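Local structure of NeuRonal IgCAM-5 (Caenorhabditis elegans, 6ON6) at residues E85-R88 with G89-C93; V17-L20 with G21-V24. The protein probably serves as a neuronal cell-surface receptor in neural wiring, and its first immunoglobulin domain, the part described here, forms a homodimer. All blocks are in the same frame, centred on the assembly; numbering follows the deposited sequence.

In the fold
Two short connections within one immunoglobulin sandwich show how neighbouring residues interact where the chain crosses between sheets. From the N terminus, contact 2 comes first: residues 17-24 turn from strand 16-19, at the border of the mixed sheet, toward strand 24-31 of the antiparallel one. Contact 1 follows much later, where residues 85-88 end the loop after strand 75-80 and lead into strand 89-95, again passing from one sheet to the other. The two closures lie in series and neither nests in nor crosses the other. Their centres are about 12 Å apart, yet they meet in space, with L20 CD2 packing 3.7 Å from E85 N.

Contact 1 (E85-R88 with G89-C93). With NAG (2-acetamido-2-deoxy-beta-D-glucopyranose), chain C.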
loop_
_atom_site.group_PDB
_atom_site.type_symbol
_atom_site.label_atom_id
_atom_site.label_comp_id
_atom_site.label_asym_id
_atom_site.label_seq_id
_atom_site.Cartn_x
_atom_site.Cartn_y
_atom_site.Cartn_z
ATOM N N GLU A 85 0.174 12.728 -16.999
ATOM C CA GLU A 85 1.584 12.385 -16.873
ATOM C C GLU A 85 1.930 11.814 -15.503
ATOM O O GLU A 85 2.660 10.821 -15.408
ATOM C CB GLU A 85 2.428 13.622 -17.112
ATOM C CG GLU A 85 2.428 14.108 -18.535
ATOM C CD GLU A 85 3.523 15.155 -18.747
ATOM O OE1 GLU A 85 3.270 16.381 -18.572
ATOM O OE2 GLU A 85 4.660 14.725 -19.051
ATOM N N SER A 86 1.365 12.362 -14.438
ATOM C CA SER A 86 1.681 11.887 -13.102
ATOM C C SER A 86 1.168 10.474 -12.849
ATOM O O SER A 86 1.616 9.843 -11.887
ATOM C CB SER A 86 1.128 12.823 -12.032
ATOM O OG SER A 86 -0.224 13.080 -12.294
ATOM N N ASP A 87 0.252 9.962 -13.687
ATOM C CA ASP A 87 -0.210 8.580 -13.545
ATOM C C ASP A 87 0.712 7.560 -14.186
ATOM O O ASP A 87 0.479 6.353 -13.989
ATOM C CB ASP A 87 -1.605 8.463 -14.158
ATOM C CG ASP A 87 -2.615 9.345 -13.448
ATOM O OD1 ASP A 87 -2.650 9.301 -12.208
ATOM O OD2 ASP A 87 -3.358 10.059 -14.124
ATOM N N ARG A 88 1.724 7.968 -14.957
ATOM C CA ARG A 88 2.688 7.010 -15.503
ATOM C C ARG A 88 3.279 6.167 -14.386
ATOM O O ARG A 88 3.617 6.692 -13.319
ATOM C CB ARG A 88 3.882 7.740 -16.105
ATOM C CG ARG A 88 3.663 8.412 -17.408
ATOM C CD ARG A 88 4.961 9.078 -17.870
ATOM N NE ARG A 88 4.707 9.713 -19.156
ATOM C CZ ARG A 88 4.769 11.014 -19.397
ATOM N NH1 ARG A 88 5.147 11.864 -18.450
ATOM N NH2 ARG A 88 4.480 11.455 -20.615
ATOM N N GLY A 89 3.473 4.867 -14.660
ATOM C CA GLY A 89 4.233 4.044 -13.745
ATOM C C GLY A 89 3.641 2.665 -13.607
ATOM O O GLY A 89 2.850 2.228 -14.435
ATOM N N ASN A 90 4.014 2.016 -12.518
ATOM C CA ASN A 90 3.728 0.593 -12.354
ATOM C C ASN A 90 2.666 0.382 -11.294
ATOM O O ASN A 90 2.769 0.910 -10.185
ATOM C CB ASN A 90 4.983 -0.169 -11.960
ATOM C CG ASN A 90 5.847 -0.467 -13.130
ATOM O OD1 ASN A 90 5.388 -1.032 -14.124
ATOM N ND2 ASN A 90 7.110 -0.091 -13.043
ATOM N N TYR A 91 1.633 -0.355 -11.653
ATOM C CA TYR A 91 0.492 -0.605 -10.793
ATOM C C TYR A 91 0.527 -2.073 -10.454
ATOM O O TYR A 91 0.693 -2.915 -11.349
ATOM C CB TYR A 91 -0.825 -0.268 -11.511
ATOM C CG TYR A 91 -0.948 1.246 -11.733
ATOM C CD1 TYR A 91 -0.227 1.862 -12.745
ATOM C CD2 TYR A 91 -1.703 2.065 -10.870
ATOM C CE1 TYR A 91 -0.291 3.272 -12.939
ATOM C CE2 TYR A 91 -1.767 3.444 -11.087
ATOM C CZ TYR A 91 -1.056 3.989 -12.086
ATOM O OH TYR A 91 -1.165 5.351 -12.213
ATOM N N SER A 92 0.345 -2.393 -9.188
ATOM C CA SER A 92 0.381 -3.794 -8.813
ATOM C C SER A 92 -0.856 -4.163 -7.994
ATOM O O SER A 92 -1.415 -3.349 -7.257
ATOM C CB SER A 92 1.734 -4.091 -8.150
ATOM O OG SER A 92 1.741 -3.554 -6.862
ATOM N N CYS A 93 -1.334 -5.395 -8.143
ATOM C CA CYS A 93 -2.314 -5.885 -7.192
ATOM C C CYS A 93 -1.602 -6.926 -6.358
ATOM O O CYS A 93 -0.777 -7.680 -6.878
ATOM C CB CYS A 93 -3.599 -6.449 -7.825
ATOM S SG CYS A 93 -3.438 -7.999 -8.508
HETATM C C1 NAG C . 7.979 -0.401 -14.155
HETATM C C2 NAG C . 8.923 0.760 -14.478
HETATM C C3 NAG C . 9.931 0.362 -15.559
HETATM C C4 NAG C . 10.611 -0.959 -15.225
HETATM C C5 NAG C . 9.568 -2.024 -14.909
HETATM C C6 NAG C . 10.174 -3.333 -14.454
HETATM C C7 NAG C . 8.338 3.141 -14.393
HETATM C C8 NAG C . 9.402 3.266 -13.342
HETATM N N2 NAG C . 8.159 1.920 -14.902
HETATM O O3 NAG C . 10.913 1.388 -15.665
HETATM O O4 NAG C . 11.403 -1.385 -16.327
HETATM O O5 NAG C . 8.736 -1.564 -13.838
HETATM O O6 NAG C . 9.211 -4.381 -14.435
HETATM O O7 NAG C . 7.671 4.102 -14.766
HETATM O O HOH W 1 -2.293 7.275 -10.471
#
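The ring of Y91 reaches back along its own chain to the backbone of D87. With CG turned anti to the carbonyl carbon (chi1 -69°), the ring runs from CB back toward the start of its strand, between the two sheets, where it meets F26 with planes about 20° apart and touches I80 and L107. At the far edge CE1 lies 3.3 Å from D87 O, which sits in the plane of the ring. The tip then closes the contact: Y91 OH donates to D87 O at 2.6 Å, in the carbonyl plane and on a lone pair, with a C=O...donor angle of 127°. A water gives a second hold, donating to Y91 OH at 2.8 Å and to D87 OD1 at 2.7 Å. The carboxylate of D87 is itself fixed through OD2, by the backbone N of Q84 and a salt bridge to K62. A phenylalanine in place of Y91 would probably keep much of the ring packing but leave D87 O without its donor and the water without one acceptor.

Before the strand, R88 extends its chain so that NH1 meets E85 OE2 at 3.0 Å, a salt bridge in the guanidinium plane. At G89 a side chain would collide with R88 O. CB of N90 points away from the 85-88 segment, and its ND2 is bonded to C1 of NAG, the N-linked sugar. The bond from Y91 OH to D87 O, four residues back, is the tyrosine corner of the immunoglobulin fold, set in its D-x-G-x-Y-x-C sequence, whose C93 forms the disulfide with C28.

Contact 2 (V17-L20 with G21-V24); sequences VALL and GQDV
Q22 lays its extended side chain back over the backbone of A18 and L19, so that its amide carbon CD comes within 3.8 Å of A18 CA. It does so from the last position of a type II beta turn, L19 to Q22, which leads out of the edge strand of an immunoglobulin sandwich toward the opposite sheet. The turn is closed by its backbone: Q22 N donates to L19 O at 3.0 Å. G21 holds the third position with a positive phi of 88°, where a side chain would run into L20 O.

The side chain of Q22 then adds a second bond to the same residue. With CG anti to the backbone N (chi1 -173°) and the chain straight beyond it, OE1 is carried to L19 N and accepts its hydrogen at 3.0 Å. The N-H points almost straight at the oxygen, yet it arrives 50° above the carbonyl plane of the amide and not on a lone pair. L19 is thus gripped at both its N and its O, by the side chain and the main chain of one glutamine.

The turn and the residue after it are tied to other parts of the fold: the backbones of G21 and Q22 both hydrogen-bond to V83, while CB of D23 points away from the strand and its carboxylate reaches K81 and the backbone N of N82. On the strand itself, A18 pairs through its backbone with D108 and K110 in strand 101-110. Its methyl points toward the returning chain, touches V83 and meets V24, with A18 CB 3.6 Å from V24 CG2.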
loop_
_atom_site.group_PDB
_atom_site.type_symbol
_atom_site.label_atom_id
_atom_site.label_comp_id
_atom_site.label_asym_id
_atom_site.label_seq_id
_atom_site.Cartn_x
_atom_site.Cartn_y
_atom_site.Cartn_z
ATOM N N VAL A 17 -1.370 1.710 -22.521
ATOM C CA VAL A 17 -0.945 3.048 -22.923
ATOM C C VAL A 17 -2.180 3.939 -22.977
ATOM O O VAL A 17 -3.300 3.465 -23.115
ATOM C CB VAL A 17 -0.184 3.046 -24.268
ATOM C CG1 VAL A 17 1.133 2.354 -24.143
ATOM C CG2 VAL A 17 -1.022 2.465 -25.440
ATOM N N ALA A 18 -1.975 5.256 -22.883
ATOM C CA ALA A 18 -3.116 6.170 -22.847
ATOM C C ALA A 18 -2.657 7.549 -23.263
ATOM O O ALA A 18 -1.507 7.929 -23.033
ATOM C CB ALA A 18 -3.677 6.262 -21.435
ATOM N N LEU A 19 -3.572 8.287 -23.880
ATOM C CA LEU A 19 -3.393 9.727 -24.063
ATOM C C LEU A 19 -3.897 10.470 -22.834
ATOM O O LEU A 19 -4.709 9.956 -22.079
ATOM C CB LEU A 19 -4.190 10.212 -25.274
ATOM C CG LEU A 19 -3.797 9.613 -26.632
ATOM C CD1 LEU A 19 -4.641 10.157 -27.769
ATOM C CD2 LEU A 19 -2.323 9.622 -26.966
ATOM N N LEU A 20 -3.453 11.725 -22.665
ATOM C CA LEU A 20 -3.986 12.535 -21.572
ATOM C C LEU A 20 -5.509 12.573 -21.633
ATOM O O LEU A 20 -6.097 12.805 -22.697
ATOM C CB LEU A 20 -3.472 13.983 -21.641
ATOM C CG LEU A 20 -1.973 14.188 -21.493
ATOM C CD1 LEU A 20 -1.671 15.660 -21.536
ATOM C CD2 LEU A 20 -1.472 13.577 -20.198
ATOM N N GLY A 21 -6.139 12.381 -20.475
ATOM C CA GLY A 21 -7.578 12.398 -20.337
ATOM C C GLY A 21 -8.265 11.066 -20.561
ATOM O O GLY A 21 -9.465 10.963 -20.301
ATOM N N GLN A 22 -7.550 10.048 -21.061
ATOM C CA GLN A 22 -8.145 8.758 -21.352
ATOM C C GLN A 22 -8.326 8.003 -20.037
ATOM O O GLN A 22 -7.555 8.195 -19.093
ATOM C CB GLN A 22 -7.191 7.954 -22.255
ATOM C CG GLN A 22 -7.717 6.642 -22.807
ATOM C CD GLN A 22 -6.766 6.038 -23.843
ATOM O OE1 GLN A 22 -6.082 6.776 -24.574
ATOM N NE2 GLN A 22 -6.722 4.681 -23.924
ATOM N N ASP A 23 -9.350 7.144 -19.969
ATOM C CA ASP A 23 -9.503 6.259 -18.810
ATOM C C ASP A 23 -8.872 4.910 -19.114
ATOM O O ASP A 23 -8.984 4.427 -20.235
ATOM C CB ASP A 23 -10.974 6.004 -18.479
ATOM C CG ASP A 23 -11.739 7.254 -18.042
ATOM O OD1 ASP A 23 -11.147 8.308 -17.756
ATOM O OD2 ASP A 23 -12.976 7.142 -18.002
ATOM N N VAL A 24 -8.255 4.309 -18.104
ATOM C CA VAL A 24 -7.581 3.011 -18.271
ATOM C C VAL A 24 -7.918 2.098 -17.098
ATOM O O VAL A 24 -7.928 2.535 -15.948
ATOM C CB VAL A 24 -6.047 3.160 -18.373
ATOM C CG1 VAL A 24 -5.323 1.786 -18.379
ATOM C CG2 VAL A 24 -5.650 3.932 -19.574
#